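PDB 3IA7: CalG4 from Micromonospora echinospora, which has the two-domain GT-B fold, in which two Rossmann-like domains, each built on a parallel beta-sheet, stand beside one another. Local coordinates for residues V128-G133 and L188-L193; D183-L188 and E206-V211. One frame throughout, in Å; residues are numbered along the deposited sequence.

Interaction 1 (V128-G133 and L188-L193)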
# COMPACT_ATOMS: atom_id res chain seq x y z
N VAL A 128 8.86 -7.90 -21.71
CA VAL A 128 9.05 -8.40 -20.36
C VAL A 128 7.77 -9.06 -19.96
O VAL A 128 6.70 -8.46 -20.11
CB VAL A 128 9.26 -7.23 -19.36
CG1 VAL A 128 9.21 -7.73 -17.87
CG2 VAL A 128 10.51 -6.44 -19.66
N ARG A 129 7.86 -10.27 -19.39
CA ARG A 129 6.71 -10.96 -18.88
C ARG A 129 6.52 -10.66 -17.36
O ARG A 129 7.49 -10.67 -16.57
CB ARG A 129 6.87 -12.48 -19.08
CG ARG A 129 5.67 -13.27 -18.48
CD ARG A 129 5.78 -14.80 -18.84
NE ARG A 129 5.81 -14.98 -20.31
CZ ARG A 129 5.46 -16.10 -20.94
NH1 ARG A 129 5.07 -17.16 -20.25
NH2 ARG A 129 5.47 -16.13 -22.28
N LEU A 130 5.27 -10.52 -16.96
CA LEU A 130 4.93 -10.44 -15.54
C LEU A 130 4.07 -11.59 -15.10
O LEU A 130 3.16 -12.02 -15.83
CB LEU A 130 4.11 -9.17 -15.25
CG LEU A 130 4.61 -7.79 -15.65
CD1 LEU A 130 3.52 -6.67 -15.19
CD2 LEU A 130 6.08 -7.44 -15.13
N THR A 131 4.29 -12.05 -13.87
CA THR A 131 3.31 -13.00 -13.30
C THR A 131 3.16 -12.85 -11.80
O THR A 131 4.15 -12.70 -11.09
CB THR A 131 3.58 -14.52 -13.70
OG1 THR A 131 2.58 -15.35 -13.10
CG2 THR A 131 4.99 -15.00 -13.29
N GLY A 132 1.91 -12.91 -11.35
CA GLY A 132 1.55 -12.97 -9.94
C GLY A 132 1.46 -14.43 -9.47
O GLY A 132 1.13 -14.64 -8.33
N GLY A 133 1.70 -15.40 -10.36
CA GLY A 133 1.61 -16.87 -9.98
C GLY A 133 2.97 -17.51 -10.22
O GLY A 133 3.94 -16.79 -10.48
N LEU A 188 13.00 -11.49 -20.10
CA LEU A 188 12.90 -11.15 -18.66
C LEU A 188 11.50 -11.47 -18.15
O LEU A 188 10.48 -11.16 -18.80
CB LEU A 188 13.23 -9.65 -18.37
CG LEU A 188 13.04 -9.18 -16.90
CD1 LEU A 188 14.10 -9.87 -15.96
CD2 LEU A 188 13.06 -7.62 -16.77
N THR A 189 11.43 -12.13 -16.98
CA THR A 189 10.17 -12.42 -16.34
C THR A 189 10.26 -11.93 -14.89
O THR A 189 11.18 -12.34 -14.16
CB THR A 189 9.86 -13.95 -16.36
OG1 THR A 189 9.80 -14.42 -17.74
CG2 THR A 189 8.47 -14.20 -15.71
N ILE A 190 9.32 -11.05 -14.51
CA ILE A 190 9.21 -10.52 -13.19
C ILE A 190 8.10 -11.32 -12.51
O ILE A 190 6.92 -11.32 -12.95
CB ILE A 190 8.86 -8.98 -13.17
CG1 ILE A 190 9.79 -8.16 -14.11
CG2 ILE A 190 8.78 -8.43 -11.66
CD1 ILE A 190 11.19 -8.02 -13.66
N VAL A 191 8.48 -12.02 -11.45
CA VAL A 191 7.56 -12.88 -10.75
C VAL A 191 7.29 -12.26 -9.39
O VAL A 191 8.25 -12.03 -8.61
CB VAL A 191 8.23 -14.28 -10.55
CG1 VAL A 191 7.28 -15.18 -9.79
CG2 VAL A 191 8.60 -14.92 -11.89
N PHE A 192 6.02 -12.00 -9.07
CA PHE A 192 5.68 -11.26 -7.83
C PHE A 192 5.56 -12.17 -6.62
O PHE A 192 4.57 -12.13 -5.85
CB PHE A 192 4.40 -10.43 -8.08
CG PHE A 192 4.61 -9.36 -9.15
CD1 PHE A 192 5.54 -8.34 -8.96
CD2 PHE A 192 3.84 -9.38 -10.31
CE1 PHE A 192 5.75 -7.35 -9.95
CE2 PHE A 192 4.03 -8.38 -11.30
CZ PHE A 192 5.00 -7.39 -11.13
N LEU A 193 6.54 -13.07 -6.49
CA LEU A 193 6.58 -14.06 -5.41
C LEU A 193 7.99 -14.07 -4.85
O LEU A 193 8.92 -13.72 -5.58
CB LEU A 193 6.35 -15.50 -5.90
CG LEU A 193 5.10 -15.77 -6.77
CD1 LEU A 193 5.08 -17.22 -7.13
CD2 LEU A 193 3.82 -15.49 -6.09
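Two parallel strands of the seven-stranded sheet in the N-terminal Rossmann-like domain meet here, Arg-129, Leu-130 and Thr-131 pairing with Thr-189, Ile-190 and Val-191. The strand axes approach to 4.6 Å at an angle of 17°. Arg-129 N donates to Leu-188 O, and Arg-129 O accepts from Ile-190 N (2.8 Å). Thr-131 repeats the scheme, its N bonding to Ile-190 O and its O taking Phe-192 N. On one face, Leu-130 CD2 lies alongside Ile-190, 3.7 Å from its CB, while Ile-190 CG1 reaches Val-128 CG1 (3.8 Å). This face lies under helices 15-30 and 385-400, the layered packing of a Rossmann-like fold. On the other face, Thr-131 CG2, set between its own backbone N and carbonyl carbon (OG1 chi1 -180°), meets Val-191 CG2 at 3.9 Å. Its OG1 is anti to N and accepts from Gly-133 N (2.9 Å), an ST turn that bends the chain as the strand ends. Arg-129 lays CB and CG beside Thr-189, then turns at chi3 (-59°) and leads away, its NE bonding to Tyr-108 OH. Beyond the strand ends, the Phe-192 ring brings CE2 to 4.0 Å from Leu-130 CB, with Gly-132 N at the ring edge. Leu-193 CD1 and CD2 close against the carbonyl oxygens of Gly-133 and Gly-132.

Interaction 2 (D183-L188 and E206-V211); sequences DEIEGL and ERFAFV
Arg-207 lies across the loop that leads into strand 189-191, meeting Gly-187, Glu-186 and Ile-185 in turn from its root to its tip. Its CB rests 3.6 Å from Gly-187 O, and CG comes closer to the same oxygen, at 3.4 Å. CD moves on to Glu-186 O. There the chain bends (chi3 -67°), placing NE near Ile-185 CG2. The guanidinium then presents a face to that methyl, which sits over its centre, 3.5 Å from CZ; the two side chains cross at about a right angle. NH2 lies near Ile-185 CD1 (3.7 Å) and forms a salt bridge with Asp-205; NH1 donates in the guanidinium plane to a water (3.0 Å) that in turn donates to Ile-185 O. The guanidinium thus has a water at its edge and an aliphatic group on one face. Ile-185 CG2 also touches Phe-208 CZ at 3.6 Å, and thus contacts both side chains. A second water donates to both Glu-186 O and Arg-207 O, 2.8 Å from the former, and lies over the centre of one face of the Phe-208 ring. Within the loop, Glu-186 OE2 accepts from Gly-187 N on its anti side, 31° out of the carboxylate plane, while OE1 bonds to Tyr-108 OH. Leu-188 CA makes a C-H...O contact with Arg-207 O. The loop descends from helix 178-182, whereas Arg-207 directly precedes the edge strand 208-210; Phe-208 packs edge-to-face with Phe-204, and helix 385-400 touches Leu-188 and Ala-209.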
# COMPACT_ATOMS: atom_id res chain seq x y z
N ASP A 183 5.35 -22.55 -24.75
CA ASP A 183 6.40 -22.78 -23.72
C ASP A 183 7.65 -21.91 -23.78
O ASP A 183 8.50 -22.03 -22.91
CB ASP A 183 6.84 -24.27 -23.69
CG ASP A 183 5.74 -25.18 -23.23
OD1 ASP A 183 4.84 -24.68 -22.53
OD2 ASP A 183 5.75 -26.38 -23.62
N GLU A 184 7.79 -21.03 -24.79
CA GLU A 184 8.99 -20.23 -24.88
C GLU A 184 9.14 -19.27 -23.71
O GLU A 184 8.15 -18.70 -23.25
CB GLU A 184 9.03 -19.44 -26.19
CG GLU A 184 9.28 -20.39 -27.35
CD GLU A 184 9.41 -19.64 -28.64
OE1 GLU A 184 8.42 -19.07 -29.09
OE2 GLU A 184 10.50 -19.65 -29.22
N ILE A 185 10.37 -19.05 -23.28
CA ILE A 185 10.70 -18.22 -22.09
C ILE A 185 11.04 -16.80 -22.53
O ILE A 185 11.81 -16.59 -23.48
CB ILE A 185 11.89 -18.87 -21.33
CG1 ILE A 185 11.43 -20.25 -20.81
CG2 ILE A 185 12.48 -17.90 -20.24
CD1 ILE A 185 12.48 -21.05 -20.00
N GLU A 186 10.44 -15.83 -21.87
CA GLU A 186 10.68 -14.40 -22.14
C GLU A 186 12.10 -13.95 -21.79
O GLU A 186 12.76 -14.58 -20.98
CB GLU A 186 9.64 -13.53 -21.40
CG GLU A 186 9.54 -12.12 -22.03
CD GLU A 186 9.46 -12.16 -23.57
OE1 GLU A 186 8.38 -12.45 -24.12
OE2 GLU A 186 10.50 -11.97 -24.24
N GLY A 187 12.60 -12.91 -22.47
CA GLY A 187 13.96 -12.38 -22.17
C GLY A 187 14.10 -11.97 -20.69
O GLY A 187 15.20 -12.06 -20.11
N LEU A 188 13.00 -11.49 -20.10
CA LEU A 188 12.90 -11.15 -18.66
C LEU A 188 11.50 -11.47 -18.15
O LEU A 188 10.48 -11.16 -18.80
CB LEU A 188 13.23 -9.65 -18.37
CG LEU A 188 13.04 -9.18 -16.90
CD1 LEU A 188 14.10 -9.87 -15.96
CD2 LEU A 188 13.06 -7.62 -16.77
N GLU A 206 18.80 -16.58 -14.65
CA GLU A 206 18.81 -15.15 -14.35
C GLU A 206 17.75 -14.36 -15.13
O GLU A 206 17.52 -13.22 -14.77
CB GLU A 206 20.21 -14.53 -14.57
CG GLU A 206 20.73 -14.72 -15.98
CD GLU A 206 21.15 -16.18 -16.22
OE1 GLU A 206 21.44 -16.91 -15.22
OE2 GLU A 206 21.15 -16.61 -17.39
N ARG A 207 17.12 -14.95 -16.15
CA ARG A 207 15.95 -14.32 -16.82
C ARG A 207 14.70 -14.23 -15.93
O ARG A 207 13.70 -13.62 -16.31
CB ARG A 207 15.60 -15.07 -18.09
CG ARG A 207 16.69 -15.03 -19.21
CD ARG A 207 16.22 -15.95 -20.31
NE ARG A 207 16.21 -17.35 -19.86
CZ ARG A 207 15.92 -18.38 -20.66
NH1 ARG A 207 15.59 -18.15 -21.92
NH2 ARG A 207 15.93 -19.63 -20.20
N PHE A 208 14.71 -14.84 -14.76
CA PHE A 208 13.56 -14.77 -13.85
C PHE A 208 13.95 -13.94 -12.62
O PHE A 208 14.91 -14.30 -11.93
CB PHE A 208 13.09 -16.16 -13.43
CG PHE A 208 12.57 -17.00 -14.58
CD1 PHE A 208 11.20 -17.04 -14.85
CD2 PHE A 208 13.46 -17.66 -15.42
CE1 PHE A 208 10.70 -17.81 -15.92
CE2 PHE A 208 12.99 -18.39 -16.54
CZ PHE A 208 11.59 -18.49 -16.77
N ALA A 209 13.27 -12.83 -12.39
CA ALA A 209 13.48 -12.08 -11.14
C ALA A 209 12.31 -12.31 -10.14
O ALA A 209 11.15 -11.95 -10.40
CB ALA A 209 13.66 -10.58 -11.43
N PHE A 210 12.62 -12.91 -9.00
CA PHE A 210 11.55 -13.18 -7.96
C PHE A 210 11.49 -11.97 -7.00
O PHE A 210 12.26 -11.88 -6.02
CB PHE A 210 11.79 -14.52 -7.23
CG PHE A 210 11.72 -15.71 -8.17
CD1 PHE A 210 10.48 -16.35 -8.39
CD2 PHE A 210 12.84 -16.10 -8.90
CE1 PHE A 210 10.39 -17.44 -9.31
CE2 PHE A 210 12.79 -17.19 -9.84
CZ PHE A 210 11.54 -17.84 -10.05
N VAL A 211 10.64 -11.00 -7.34
CA VAL A 211 10.64 -9.71 -6.63
C VAL A 211 9.70 -9.65 -5.42
O VAL A 211 9.69 -8.68 -4.64
CB VAL A 211 10.44 -8.48 -7.60
CG1 VAL A 211 11.55 -8.47 -8.72
CG2 VAL A 211 8.97 -8.49 -8.14
O HOH W 1 14.65 -15.97 -23.73
O HOH W 2 12.16 -15.17 -18.36

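How the interactions relate
From the N terminus, the chain lays down four strands of the sheet before it reaches 128-133, then leaves the sheet for 54 residues that include the helices 142-150, 159-170 and 178-182. Interaction 1 closes this long excursion when 188-193 returns beside the earlier strand. Interaction 2 closes a much shorter loop, between 183-188 and 206-211. Because 183-188 precedes the return strand and 206-211 follows it, the two closures cross rather than nest, and they share Leu-188. Strand 189-191 is the common middle: it pairs with 127-131 on one side and with 208-210 on the other, where Thr-189 N and O probably bond to Arg-207 O and Ala-209 N.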